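Local coordinates for venom allergen-like (VAL) 4 protein (Schistosoma mansoni, PDB 4P27), which probably binds lipids as a secreted member of the SCP/TAPS (CAP) family that lacks the family's prototypical CAP motifs, at residues A10-H15 with E121-G126; K110-M115 with R148-K153; E85-D90 with Y134-N139. All coordinates share one frame; numbering follows the deposited sequence.

Contact 1 (A10-H15 with E121-G126)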
ATOM      1  N   ALA A  10      12.915   3.378  -2.328  1.00 29.98           N
ATOM      2  CA  ALA A  10      12.163   4.438  -1.765  1.00 32.78           C
ATOM      3  C   ALA A  10      10.684   3.994  -1.414  1.00 28.88           C
ATOM      4  O   ALA A  10      10.139   4.401  -0.370  1.00 29.67           O
ATOM      5  CB  ALA A  10      12.164   5.594  -2.788  1.00 34.80           C
ATOM      6  N   ILE A  11      10.034   3.228  -2.310  1.00 30.53           N
ATOM      7  CA  ILE A  11       8.619   2.885  -2.092  1.00 26.12           C
ATOM      8  C   ILE A  11       8.615   1.918  -0.863  1.00 26.53           C
ATOM      9  O   ILE A  11       7.854   2.074   0.009  1.00 26.12           O
ATOM     10  CB  ILE A  11       8.058   2.205  -3.320  1.00 26.20           C
ATOM     11  CG1 ILE A  11       7.834   3.259  -4.429  1.00 23.34           C
ATOM     12  CG2 ILE A  11       6.725   1.457  -2.968  1.00 23.82           C
ATOM     13  CD1 ILE A  11       7.712   2.617  -5.810  1.00 27.27           C
ATOM     14  N   TYR A  12       9.529   0.961  -0.818  1.00 26.66           N
ATOM     15  CA  TYR A  12       9.668   0.001   0.302  1.00 29.09           C
ATOM     16  C   TYR A  12       9.886   0.686   1.632  1.00 33.89           C
ATOM     17  O   TYR A  12       9.137   0.434   2.631  1.00 31.47           O
ATOM     18  CB  TYR A  12      10.828  -0.985  -0.013  1.00 31.06           C
ATOM     19  CG  TYR A  12      10.944  -2.174   0.919  1.00 33.21           C
ATOM     20  CD1 TYR A  12       9.781  -2.746   1.544  1.00 29.14           C
ATOM     21  CD2 TYR A  12      12.185  -2.745   1.184  1.00 34.28           C
ATOM     22  CE1 TYR A  12       9.890  -3.856   2.362  1.00 33.07           C
ATOM     23  CE2 TYR A  12      12.322  -3.861   2.069  1.00 32.16           C
ATOM     24  CZ  TYR A  12      11.173  -4.397   2.652  1.00 38.34           C
ATOM     25  OH  TYR A  12      11.269  -5.482   3.503  1.00 35.61           O
ATOM     26  N   ASN A  13      10.821   1.645   1.659  1.00 30.70           N
ATOM     27  CA  ASN A  13      11.067   2.343   2.945  1.00 30.10           C
ATOM     28  C   ASN A  13       9.903   3.235   3.368  1.00 27.90           C
ATOM     29  O   ASN A  13       9.680   3.480   4.552  1.00 28.79           O
ATOM     30  CB  ASN A  13      12.314   3.256   2.846  1.00 30.45           C
ATOM     31  CG  ASN A  13      13.648   2.480   2.748  1.00 33.46           C
ATOM     32  OD1 ASN A  13      14.608   3.020   2.193  1.00 37.27           O
ATOM     33  ND2 ASN A  13      13.694   1.236   3.187  1.00 31.17           N
ATOM     34  N   PHE A  14       9.255   3.866   2.412  1.00 25.45           N
ATOM     35  CA  PHE A  14       8.113   4.716   2.748  1.00 26.10           C
ATOM     36  C   PHE A  14       7.022   3.809   3.417  1.00 23.85           C
ATOM     37  O   PHE A  14       6.440   4.186   4.417  1.00 26.67           O
ATOM     38  CB  PHE A  14       7.553   5.355   1.452  1.00 25.11           C
ATOM     39  CG  PHE A  14       6.491   6.394   1.735  1.00 29.18           C
ATOM     40  CD1 PHE A  14       5.149   6.013   1.944  1.00 31.17           C
ATOM     41  CD2 PHE A  14       6.803   7.743   1.786  1.00 31.70           C
ATOM     42  CE1 PHE A  14       4.197   6.951   2.251  1.00 29.28           C
ATOM     43  CE2 PHE A  14       5.825   8.720   2.052  1.00 32.16           C
ATOM     44  CZ  PHE A  14       4.527   8.324   2.295  1.00 36.10           C
ATOM     45  N   HIS A  15       6.797   2.609   2.868  1.00 24.61           N
ATOM     46  CA  HIS A  15       5.818   1.691   3.508  1.00 26.80           C
ATOM     47  C   HIS A  15       6.254   1.225   4.904  1.00 28.67           C
ATOM     48  O   HIS A  15       5.467   1.263   5.849  1.00 29.98           O
ATOM     49  CB  HIS A  15       5.608   0.438   2.643  1.00 23.42           C
ATOM     50  CG  HIS A  15       4.692   0.656   1.499  1.00 24.64           C
ATOM     51  ND1 HIS A  15       5.118   1.222   0.315  1.00 28.03           N
ATOM     52  CD2 HIS A  15       3.395   0.280   1.296  1.00 26.68           C
ATOM     53  CE1 HIS A  15       4.105   1.249  -0.548  1.00 29.18           C
ATOM     54  NE2 HIS A  15       3.060   0.651   0.004  1.00 23.78           N
ATOM     55  N   GLU A 121       2.215  -9.239   4.433  1.00 31.38           N
ATOM     56  CA  GLU A 121       3.515  -9.743   4.778  1.00 33.64           C
ATOM     57  C   GLU A 121       4.503  -9.406   3.670  1.00 28.50           C
ATOM     58  O   GLU A 121       5.681  -9.148   3.931  1.00 36.04           O
ATOM     59  CB  GLU A 121       3.401 -11.267   4.857  1.00 36.82           C
ATOM     60  CG  GLU A 121       4.752 -11.867   5.139  1.00 62.28           C
ATOM     61  CD  GLU A 121       4.693 -12.858   6.271  1.00 69.43           C
ATOM     62  OE1 GLU A 121       3.615 -13.426   6.469  1.00 60.68           O
ATOM     63  OE2 GLU A 121       5.707 -13.044   6.960  1.00 78.67           O
ATOM     64  N   GLU A 122       4.051  -9.559   2.437  1.00 26.75           N
ATOM     65  CA  GLU A 122       4.907  -9.427   1.256  1.00 27.42           C
ATOM     66  C   GLU A 122       4.439  -8.202   0.485  1.00 25.69           C
ATOM     67  O   GLU A 122       3.213  -7.982   0.282  1.00 25.61           O
ATOM     68  CB  GLU A 122       4.794 -10.640   0.345  1.00 28.29           C
ATOM     69  CG  GLU A 122       4.833 -11.919   1.130  1.00 47.59           C
ATOM     70  CD  GLU A 122       6.067 -12.692   0.879  1.00 55.77           C
ATOM     71  OE1 GLU A 122       7.169 -12.110   0.746  1.00 68.82           O
ATOM     72  OE2 GLU A 122       5.900 -13.904   0.780  1.00 73.50           O
ATOM     73  N   ILE A 123       5.403  -7.452   0.004  1.00 27.61           N
ATOM     74  CA  ILE A 123       5.111  -6.347  -0.912  1.00 26.28           C
ATOM     75  C   ILE A 123       6.055  -6.445  -2.134  1.00 28.14           C
ATOM     76  O   ILE A 123       7.220  -6.779  -1.997  1.00 27.79           O
ATOM     77  CB  ILE A 123       5.255  -5.024  -0.179  1.00 24.01           C
ATOM     78  CG1 ILE A 123       4.932  -3.845  -1.126  1.00 28.04           C
ATOM     79  CG2 ILE A 123       6.681  -4.863   0.317  1.00 26.36           C
ATOM     80  CD1 ILE A 123       4.977  -2.483  -0.427  1.00 26.10           C
ATOM     81  N   GLY A 124       5.590  -6.162  -3.324  1.00 27.10           N
ATOM     82  CA  GLY A 124       6.544  -5.770  -4.358  1.00 31.12           C
ATOM     83  C   GLY A 124       5.896  -4.826  -5.369  1.00 34.31           C
ATOM     84  O   GLY A 124       4.736  -5.018  -5.724  1.00 29.92           O
ATOM     85  N   CYS A 125       6.673  -3.838  -5.831  1.00 28.43           N
ATOM     86  CA  CYS A 125       6.222  -2.694  -6.547  1.00 29.62           C
ATOM     87  C   CYS A 125       7.058  -2.550  -7.814  1.00 36.26           C
ATOM     88  O   CYS A 125       8.243  -2.963  -7.855  1.00 30.35           O
ATOM     89  CB  CYS A 125       6.400  -1.423  -5.662  1.00 30.00           C
ATOM     90  SG  CYS A 125       5.390  -1.573  -4.128  1.00 35.07           S
ATOM     91  N   GLY A 126       6.453  -1.908  -8.817  1.00 31.01           N
ATOM     92  CA  GLY A 126       6.965  -1.844 -10.164  1.00 29.76           C
ATOM     93  C   GLY A 126       6.384  -0.538 -10.682  1.00 36.35           C
ATOM     94  O   GLY A 126       5.228  -0.125 -10.316  1.00 30.64           O
TER

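Contact 2 (K110-M115 with R148-K153). With NAG (2-acetamido-2-deoxy-beta-D-glucopyranose), chain B.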
ATOM      1  N   LYS A 110      -8.810   3.276   0.207  1.00 28.76           N
ATOM      2  CA  LYS A 110      -8.291   1.922  -0.085  1.00 33.12           C
ATOM      3  C   LYS A 110      -6.761   1.883  -0.064  1.00 27.56           C
ATOM      4  O   LYS A 110      -6.211   0.905   0.346  1.00 24.81           O
ATOM      5  CB  LYS A 110      -8.588   1.405  -1.479  1.00 33.72           C
ATOM      6  CG  LYS A 110      -9.977   1.316  -2.034  1.00 54.30           C
ATOM      7  CD  LYS A 110      -9.756   1.121  -3.566  1.00 61.77           C
ATOM      8  CE  LYS A 110     -11.059   1.001  -4.356  1.00 74.09           C
ATOM      9  NZ  LYS A 110     -12.211   1.046  -3.401  1.00 74.27           N
ATOM     10  N   ASN A 111      -6.088   2.901  -0.593  1.00 23.21           N
ATOM     11  CA  ASN A 111      -4.620   2.834  -0.648  1.00 23.56           C
ATOM     12  C   ASN A 111      -4.044   2.906   0.768  1.00 23.06           C
ATOM     13  O   ASN A 111      -3.205   2.136   1.117  1.00 23.05           O
ATOM     14  CB  ASN A 111      -4.113   4.024  -1.503  1.00 27.01           C
ATOM     15  CG  ASN A 111      -4.610   3.918  -2.935  1.00 30.51           C
ATOM     16  OD1 ASN A 111      -4.472   2.873  -3.540  1.00 32.52           O
ATOM     17  ND2 ASN A 111      -5.291   4.953  -3.436  1.00 29.38           N
ATOM     18  N   TYR A 112      -4.473   3.890   1.577  1.00 26.13           N
ATOM     19  CA  TYR A 112      -4.060   3.968   2.985  1.00 21.52           C
ATOM     20  C   TYR A 112      -4.315   2.676   3.780  1.00 23.72           C
ATOM     21  O   TYR A 112      -3.407   2.114   4.456  1.00 24.82           O
ATOM     22  CB  TYR A 112      -4.750   5.193   3.664  1.00 23.33           C
ATOM     23  CG  TYR A 112      -4.540   5.127   5.164  1.00 22.91           C
ATOM     24  CD1 TYR A 112      -3.294   5.355   5.711  1.00 25.46           C
ATOM     25  CD2 TYR A 112      -5.584   4.705   6.015  1.00 25.56           C
ATOM     26  CE1 TYR A 112      -3.091   5.238   7.098  1.00 26.82           C
ATOM     27  CE2 TYR A 112      -5.398   4.608   7.397  1.00 28.02           C
ATOM     28  CZ  TYR A 112      -4.134   4.847   7.909  1.00 28.94           C
ATOM     29  OH  TYR A 112      -3.878   4.731   9.232  1.00 30.82           O
ATOM     30  N   LYS A 113      -5.550   2.123   3.696  1.00 25.20           N
ATOM     31  CA  LYS A 113      -5.853   0.918   4.430  1.00 24.93           C
ATOM     32  C   LYS A 113      -4.967  -0.282   4.065  1.00 24.67           C
ATOM     33  O   LYS A 113      -4.558  -1.033   4.940  1.00 23.21           O
ATOM     34  CB  LYS A 113      -7.360   0.485   4.310  1.00 24.48           C
ATOM     35  CG  LYS A 113      -8.366   1.449   4.952  1.00 32.90           C
ATOM     36  CD  LYS A 113      -9.814   0.943   4.715  1.00 32.74           C
ATOM     37  CE  LYS A 113     -10.137  -0.237   5.628  1.00 32.64           C
ATOM     38  NZ  LYS A 113     -11.613  -0.603   5.479  1.00 35.14           N
ATOM     39  N   GLN A 114      -4.690  -0.449   2.782  1.00 23.98           N
ATOM     40  CA  GLN A 114      -3.812  -1.492   2.339  1.00 24.95           C
ATOM     41  C   GLN A 114      -2.382  -1.262   2.888  1.00 26.12           C
ATOM     42  O   GLN A 114      -1.709  -2.238   3.235  1.00 23.75           O
ATOM     43  CB  GLN A 114      -3.761  -1.532   0.802  1.00 24.28           C
ATOM     44  CG  GLN A 114      -2.795  -2.595   0.299  1.00 21.11           C
ATOM     45  CD  GLN A 114      -3.269  -4.043   0.696  1.00 23.40           C
ATOM     46  OE1 GLN A 114      -4.082  -4.630  -0.011  1.00 22.92           O
ATOM     47  NE2 GLN A 114      -2.703  -4.621   1.754  1.00 21.55           N
ATOM     48  N   MET A 115      -1.923   0.008   2.929  1.00 25.03           N
ATOM     49  CA  MET A 115      -0.541   0.260   3.443  1.00 22.88           C
ATOM     50  C   MET A 115      -0.414  -0.092   4.910  1.00 24.16           C
ATOM     51  O   MET A 115       0.624  -0.517   5.314  1.00 21.68           O
ATOM     52  CB  MET A 115      -0.128   1.741   3.283  1.00 22.75           C
ATOM     53  CG  MET A 115       0.121   2.125   1.782  1.00 28.89           C
ATOM     54  SD  MET A 115       0.587   3.892   1.684  1.00 32.89           S
ATOM     55  CE  MET A 115       2.191   3.801   2.307  1.00 33.86           C
ATOM     56  N   ARG A 148     -11.395  -3.372   9.284  1.00 31.93           N
ATOM     57  CA  ARG A 148     -10.428  -2.409   9.821  1.00 32.69           C
ATOM     58  C   ARG A 148      -9.032  -2.988   9.562  1.00 26.66           C
ATOM     59  O   ARG A 148      -8.811  -4.233   9.569  1.00 26.93           O
ATOM     60  CB  ARG A 148     -10.714  -2.140  11.320  1.00 31.90           C
ATOM     61  CG  ARG A 148     -12.018  -1.345  11.555  1.00 29.51           C
ATOM     62  CD  ARG A 148     -12.388  -1.433  13.051  1.00 29.24           C
ATOM     63  NE  ARG A 148     -13.615  -0.662  13.306  1.00 31.96           N
ATOM     64  CZ  ARG A 148     -14.818  -1.244  13.169  1.00 33.76           C
ATOM     65  NH1 ARG A 148     -14.895  -2.522  12.862  1.00 33.33           N
ATOM     66  NH2 ARG A 148     -15.898  -0.587  13.345  1.00 34.61           N
ATOM     67  N   PRO A 149      -8.047  -2.115   9.368  1.00 27.50           N
ATOM     68  CA  PRO A 149      -6.701  -2.647   8.998  1.00 24.64           C
ATOM     69  C   PRO A 149      -5.902  -3.376  10.057  1.00 26.17           C
ATOM     70  O   PRO A 149      -4.973  -4.138   9.712  1.00 29.10           O
ATOM     71  CB  PRO A 149      -5.952  -1.397   8.539  1.00 25.08           C
ATOM     72  CG  PRO A 149      -6.667  -0.230   9.228  1.00 31.24           C
ATOM     73  CD  PRO A 149      -8.120  -0.638   9.309  1.00 27.23           C
ATOM     74  N   TYR A 150      -6.217  -3.135  11.333  1.00 26.21           N
ATOM     75  CA  TYR A 150      -5.439  -3.627  12.468  1.00 28.97           C
ATOM     76  C   TYR A 150      -6.218  -3.541  13.826  1.00 29.78           C
ATOM     77  O   TYR A 150      -7.263  -2.890  13.934  1.00 29.41           O
ATOM     78  CB  TYR A 150      -4.088  -2.882  12.588  1.00 25.81           C
ATOM     79  CG  TYR A 150      -4.217  -1.343  12.690  1.00 23.50           C
ATOM     80  CD1 TYR A 150      -4.567  -0.725  13.887  1.00 23.30           C
ATOM     81  CD2 TYR A 150      -3.958  -0.542  11.569  1.00 22.47           C
ATOM     82  CE1 TYR A 150      -4.712   0.687  13.962  1.00 25.52           C
ATOM     83  CE2 TYR A 150      -4.060   0.847  11.631  1.00 24.90           C
ATOM     84  CZ  TYR A 150      -4.429   1.462  12.847  1.00 25.63           C
ATOM     85  OH  TYR A 150      -4.609   2.842  12.858  1.00 23.67           O
ATOM     86  N   GLU A 151      -5.639  -4.095  14.877  1.00 33.13           N
ATOM     87  CA  GLU A 151      -6.233  -3.917  16.223  1.00 33.49           C
ATOM     88  C   GLU A 151      -5.625  -2.674  16.853  1.00 33.87           C
ATOM     89  O   GLU A 151      -4.396  -2.537  16.839  1.00 27.40           O
ATOM     90  CB  GLU A 151      -5.756  -5.002  17.094  1.00 34.72           C
ATOM     91  CG  GLU A 151      -6.396  -6.348  16.951  1.00 54.35           C
ATOM     92  CD  GLU A 151      -5.822  -7.248  18.054  1.00 64.71           C
ATOM     93  OE1 GLU A 151      -5.300  -6.711  19.066  1.00 61.45           O
ATOM     94  OE2 GLU A 151      -5.857  -8.479  17.898  1.00 71.30           O
ATOM     95  N   ALA A 152      -6.455  -1.820  17.435  1.00 27.41           N
ATOM     96  CA  ALA A 152      -5.953  -0.626  18.141  1.00 32.84           C
ATOM     97  C   ALA A 152      -5.242  -0.990  19.483  1.00 36.59           C
ATOM     98  O   ALA A 152      -5.444  -2.072  20.032  1.00 31.64           O
ATOM     99  CB  ALA A 152      -7.119   0.315  18.412  1.00 30.06           C
ATOM    100  N   LYS A 153      -4.415  -0.097  19.992  1.00 34.10           N
ATOM    101  CA  LYS A 153      -3.851  -0.230  21.344  1.00 33.24           C
ATOM    102  C   LYS A 153      -3.952   1.188  21.900  1.00 33.99           C
ATOM    103  O   LYS A 153      -4.318   2.141  21.158  1.00 31.21           O
ATOM    104  CB  LYS A 153      -2.400  -0.743  21.350  1.00 32.62           C
ATOM    105  CG  LYS A 153      -1.427   0.384  20.895  1.00 39.92           C
ATOM    106  CD  LYS A 153       0.053  -0.034  20.957  1.00 40.01           C
ATOM    107  CE  LYS A 153       0.907   1.104  20.376  1.00 46.79           C
ATOM    108  NZ  LYS A 153       2.307   0.612  20.196  1.00 53.09           N
TER
HETATM  109  C1  NAG B 201      -4.904  -8.217  12.566  1.00 41.26           C
HETATM  110  C2  NAG B 201      -4.494  -9.253  13.625  1.00 44.28           C
HETATM  111  C3  NAG B 201      -5.633 -10.113  14.078  1.00 52.49           C
HETATM  112  C4  NAG B 201      -6.770  -9.214  14.474  1.00 50.72           C
HETATM  113  C5  NAG B 201      -7.190  -8.407  13.266  1.00 58.20           C
HETATM  114  C6  NAG B 201      -8.436  -7.639  13.613  1.00 52.95           C
HETATM  115  C7  NAG B 201      -2.226  -9.798  13.198  1.00 51.50           C
HETATM  116  C8  NAG B 201      -1.263 -10.734  12.579  1.00 49.45           C
HETATM  117  N2  NAG B 201      -3.478 -10.150  13.170  1.00 43.88           N
HETATM  118  O3  NAG B 201      -5.202 -10.914  15.170  1.00 54.55           O
HETATM  119  O4  NAG B 201      -7.836  -9.996  14.919  1.00 71.30           O
HETATM  120  O5  NAG B 201      -6.119  -7.566  12.879  1.00 50.49           O
HETATM  121  O6  NAG B 201      -8.820  -6.775  12.571  1.00 55.42           O
HETATM  122  O7  NAG B 201      -1.840  -8.773  13.671  1.00 56.77           O
HETATM  123  O   HOH W   1      -6.044   3.779  10.762  1.00 31.52           O

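Contact 3 (E85-D90 with Y134-N139)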
ATOM      1  N   GLU A  85       7.492   9.870  -4.838  1.00 39.29           N
ATOM      2  CA  GLU A  85       7.150  10.374  -3.509  1.00 38.21           C
ATOM      3  C   GLU A  85       5.797  11.048  -3.474  1.00 39.97           C
ATOM      4  O   GLU A  85       5.124  11.024  -2.440  1.00 37.29           O
ATOM      5  CB  GLU A  85       8.248  11.342  -2.929  1.00 41.01           C
ATOM      6  CG  GLU A  85       9.648  10.701  -2.718  1.00 49.53           C
ATOM      7  CD  GLU A  85       9.742   9.567  -1.669  1.00 57.39           C
ATOM      8  OE1 GLU A  85       9.197   9.690  -0.553  1.00 68.25           O
ATOM      9  OE2 GLU A  85      10.395   8.532  -1.934  1.00 53.78           O
ATOM     10  N   GLY A  86       5.408  11.699  -4.571  1.00 34.48           N
ATOM     11  CA  GLY A  86       4.108  12.293  -4.566  1.00 37.89           C
ATOM     12  C   GLY A  86       3.051  11.188  -4.479  1.00 34.10           C
ATOM     13  O   GLY A  86       2.073  11.329  -3.758  1.00 38.80           O
ATOM     14  N   ALA A  87       3.232  10.140  -5.290  1.00 36.03           N
ATOM     15  CA  ALA A  87       2.333   8.993  -5.274  1.00 31.35           C
ATOM     16  C   ALA A  87       2.199   8.439  -3.812  1.00 30.03           C
ATOM     17  O   ALA A  87       1.067   8.292  -3.308  1.00 32.92           O
ATOM     18  CB  ALA A  87       2.850   7.944  -6.212  1.00 29.82           C
ATOM     19  N   MET A  88       3.328   8.249  -3.109  1.00 29.94           N
ATOM     20  CA  MET A  88       3.338   7.580  -1.788  1.00 30.92           C
ATOM     21  C   MET A  88       2.546   8.433  -0.835  1.00 35.58           C
ATOM     22  O   MET A  88       1.739   7.929  -0.040  1.00 34.52           O
ATOM     23  CB  MET A  88       4.748   7.367  -1.212  1.00 28.31           C
ATOM     24  CG  MET A  88       5.666   6.370  -1.928  1.00 31.28           C
ATOM     25  SD  MET A  88       4.772   4.798  -2.181  1.00 32.94           S
ATOM     26  CE  MET A  88       4.101   4.827  -3.850  1.00 29.25           C
ATOM     27  N   LYS A  89       2.746   9.745  -0.946  1.00 37.58           N
ATOM     28  CA  LYS A  89       2.144  10.695  -0.051  1.00 36.29           C
ATOM     29  C   LYS A  89       0.639  10.817  -0.332  1.00 35.61           C
ATOM     30  O   LYS A  89      -0.169  10.955   0.583  1.00 30.77           O
ATOM     31  CB  LYS A  89       2.781  12.060  -0.278  1.00 39.57           C
ATOM     32  CG  LYS A  89       2.652  12.931   0.949  1.00 58.92           C
ATOM     33  CD  LYS A  89       2.478  14.423   0.645  1.00 65.67           C
ATOM     34  CE  LYS A  89       2.676  15.189   1.960  1.00 69.67           C
ATOM     35  NZ  LYS A  89       3.064  16.618   1.810  1.00 83.52           N
ATOM     36  N   ASP A  90       0.271  10.801  -1.604  1.00 29.29           N
ATOM     37  CA  ASP A  90      -1.128  10.718  -1.941  1.00 36.23           C
ATOM     38  C   ASP A  90      -1.843   9.465  -1.330  1.00 39.76           C
ATOM     39  O   ASP A  90      -2.963   9.548  -0.770  1.00 35.91           O
ATOM     40  CB  ASP A  90      -1.265  10.697  -3.443  1.00 36.72           C
ATOM     41  CG  ASP A  90      -2.690  10.603  -3.882  1.00 47.36           C
ATOM     42  OD1 ASP A  90      -3.463  11.469  -3.490  1.00 58.13           O
ATOM     43  OD2 ASP A  90      -3.073   9.681  -4.627  1.00 54.85           O
ATOM     44  N   TYR A 134       4.478   8.552 -14.055  1.00 35.33           N
ATOM     45  CA  TYR A 134       4.710   7.129 -13.777  1.00 34.58           C
ATOM     46  C   TYR A 134       3.305   6.542 -13.636  1.00 32.88           C
ATOM     47  O   TYR A 134       2.428   7.186 -13.099  1.00 33.05           O
ATOM     48  CB  TYR A 134       5.442   7.031 -12.439  1.00 39.40           C
ATOM     49  CG  TYR A 134       6.912   7.390 -12.533  1.00 41.40           C
ATOM     50  CD1 TYR A 134       7.800   6.538 -13.194  1.00 41.59           C
ATOM     51  CD2 TYR A 134       7.398   8.581 -11.996  1.00 34.13           C
ATOM     52  CE1 TYR A 134       9.139   6.857 -13.281  1.00 39.89           C
ATOM     53  CE2 TYR A 134       8.746   8.888 -12.053  1.00 36.37           C
ATOM     54  CZ  TYR A 134       9.586   8.062 -12.712  1.00 41.08           C
ATOM     55  OH  TYR A 134      10.915   8.355 -12.809  1.00 49.19           O
ATOM     56  N   LEU A 135       3.123   5.333 -14.154  1.00 31.20           N
ATOM     57  CA  LEU A 135       2.207   4.350 -13.612  1.00 30.72           C
ATOM     58  C   LEU A 135       2.983   3.537 -12.535  1.00 31.53           C
ATOM     59  O   LEU A 135       3.954   2.872 -12.850  1.00 30.31           O
ATOM     60  CB  LEU A 135       1.725   3.452 -14.732  1.00 27.07           C
ATOM     61  CG  LEU A 135       0.668   2.413 -14.239  1.00 30.30           C
ATOM     62  CD1 LEU A 135      -0.483   3.046 -13.454  1.00 29.15           C
ATOM     63  CD2 LEU A 135       0.076   1.802 -15.461  1.00 31.55           C
ATOM     64  N   ILE A 136       2.611   3.709 -11.266  1.00 31.95           N
ATOM     65  CA  ILE A 136       3.148   2.898 -10.154  1.00 28.89           C
ATOM     66  C   ILE A 136       2.116   1.831  -9.667  1.00 35.11           C
ATOM     67  O   ILE A 136       0.929   2.178  -9.464  1.00 28.65           O
ATOM     68  CB  ILE A 136       3.459   3.818  -9.010  1.00 27.76           C
ATOM     69  CG1 ILE A 136       4.400   4.930  -9.520  1.00 24.47           C
ATOM     70  CG2 ILE A 136       4.029   3.029  -7.816  1.00 25.76           C
ATOM     71  CD1 ILE A 136       4.304   6.173  -8.667  1.00 24.42           C
ATOM     72  N   VAL A 137       2.556   0.556  -9.602  1.00 26.18           N
ATOM     73  CA  VAL A 137       1.747  -0.595  -9.192  1.00 24.68           C
ATOM     74  C   VAL A 137       2.471  -1.149  -7.972  1.00 28.37           C
ATOM     75  O   VAL A 137       3.646  -1.454  -8.104  1.00 26.89           O
ATOM     76  CB  VAL A 137       1.697  -1.664 -10.271  1.00 22.73           C
ATOM     77  CG1 VAL A 137       0.851  -2.896  -9.856  1.00 24.13           C
ATOM     78  CG2 VAL A 137       1.157  -1.036 -11.581  1.00 23.33           C
ATOM     79  N   CYS A 138       1.804  -1.208  -6.797  1.00 25.90           N
ATOM     80  CA  CYS A 138       2.283  -2.035  -5.639  1.00 26.61           C
ATOM     81  C   CYS A 138       1.336  -3.166  -5.451  1.00 25.40           C
ATOM     82  O   CYS A 138       0.104  -2.934  -5.465  1.00 25.49           O
ATOM     83  CB  CYS A 138       2.343  -1.251  -4.332  1.00 24.76           C
ATOM     84  SG  CYS A 138       3.781  -0.152  -4.240  1.00 32.37           S
ATOM     85  N   ASN A 139       1.918  -4.363  -5.361  1.00 25.31           N
ATOM     86  CA  ASN A 139       1.209  -5.596  -5.017  1.00 24.90           C
ATOM     87  C   ASN A 139       1.546  -5.975  -3.611  1.00 27.38           C
ATOM     88  O   ASN A 139       2.685  -5.769  -3.150  1.00 25.29           O
ATOM     89  CB  ASN A 139       1.501  -6.767  -5.941  1.00 23.53           C
ATOM     90  CG  ASN A 139       0.959  -6.541  -7.317  1.00 25.01           C
ATOM     91  OD1 ASN A 139      -0.110  -5.981  -7.444  1.00 24.69           O
ATOM     92  ND2 ASN A 139       1.724  -6.945  -8.385  1.00 22.14           N
TER

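Contact 1 (A10-H15 with E121-G126)
With I11 and Y12 set against C125 and I123, helix segment 10-15 runs roughly counter to strand segment 122-126, their directions at 142° and their axes 9.2 Å apart at closest. Three side chains of the helix reach over to alternate residues of the strand. The terminal methyl CD1 of I123 sits almost squarely over one face of the H15 imidazole, 3.5 Å from the ring centroid and only 6° off the ring normal, a clear CH-pi contact. I123 delivers that methyl because its CG1 is anti to the backbone N (chi1 -179°) and CD1 prolongs the same extended line. Its other branch, CG2, lies obliquely to the Y12 ring, 3.9 Å from Y12 CE1. At the other end of the contact the I11 methyl CG2 touches C125 SG at 3.5 Å, and the sulfur is locked by its disulfide to C138.

The rotation of the imidazole is fixed from both nitrogens. H15 ND1 donates a nearly straight bond of 2.9 Å to I11 O, which lies in the ring plane while the nitrogen stands above the plane of that carbonyl. I11 O is thus gripped twice, since H15 N also donates to it in the ordinary i to i+4 bond of the helix. NE2 is hydrogen-bonded to Y140 OH on the next strand, and Y12 OH to L39 O. The arrangement is that of a helix packed on the central sheet of the alpha-beta-alpha sandwich of the CAP fold.

Contact 2 (K110-M115 with R148-K153)
K113 and P149 make the close part of this contact, where one face of helix 110-115 meets the long loop that follows strand 133-141. Their CA atoms are 5.9 Å apart. P149 CB rests 3.9 Å from K113 O, and K113 CE comes 4.2 Å from P149 CD, a light touch near the end of the lysine chain. NZ goes on to D147 O, just ahead of R148, and to N103 OD1, so the ammonium also holds the loop. Y98 touches K113, P149 and R148 and so closes this packing from the side of the short hairpin.

In the CAP domain of this protein, strand 133-141 is the last strand of the central sheet, and the loop that follows it, carrying 148-153, is laid here against helix 110-115.

Farther along, the fit becomes loose and a water does the joining. Y112, its CG anti to the backbone N (chi1 169°), and Y150, whose chi1 of 56° puts the ring between N and carbonyl carbon, cross at about a right angle. Their hydroxyls stay 4.2 Å apart, too far to bond directly. A water bridges them, 2.8 Å from Y112 OH, where it lies in the plane of that ring, and 2.7 Å from Y150 OH, to which it donates. Y150 OH is also hydrogen-bonded to P31 O. Toward the periphery E151 OE2 lies 3.6 Å from NAG C4, a van der Waals touch on the sugar, which is N-linked to N118 and hydrogen-bonded to N35.

Contact 3 (E85-D90 with Y134-N139)
I136 turns CG1 anti to its carbonyl carbon (chi1 -55°), and a near-extended chi2 of 156° then carries CD1 out from the strand straight to A87. The methyl ends 3.4 Å from A87 CB, a close approach for two methyl carbons; the CA atoms of the pair are 7.9 Å apart, a spacing filled by the alanine methyl and the length of the isoleucine. The same chi1 places the second branch of I136, CG2, anti to the backbone N, on the side of M88. That methionine curls its chain, with chi2 at -50°, and brings CE to 4.4 Å from I136 CG2, a looser touch than the one at A87. The isoleucine therefore meets two successive residues of the helix with two different methyls, and the packing is wholly apolar.

This is a second helix lying on the same side of the central CAP sheet as helix 6-22, whose F14 and I11 also touch M88. V137, between I136 and C138, points to the other side and packs on A49, Q52 and A53 of helix 43-54, so strand 133-141 carries helices on both faces of the sandwich.

The CB of C138 also points to the helix, but this side chain stops 5.0 Å short of it. On the adjacent antiparallel strand C138 sits directly opposite C125, as a non-hydrogen-bonded pair. A87, for its part, also touches A79 and Y81 of edge strand 75-81.

Leaving the N terminus, segment 10-15 on helix 6-22 meets 121-126 on strand 122-130 after 105 intervening residues, and that closure is contact 1. Inside this span lies helix 84-93, which waits until strand 133-141 to close contact 3; helix 110-115 waits longer still, for the loop after that strand, in contact 2. Segments alternate along the chain in every pair, so all three contacts cross and none nests. Contacts 1 and 3 are fused through neighbouring strands, which the disulfide between C125 and C138 joins. Contact 2 lies on the far side of the chain centre, reaching contact 1 through M115 packing on F14 and H15.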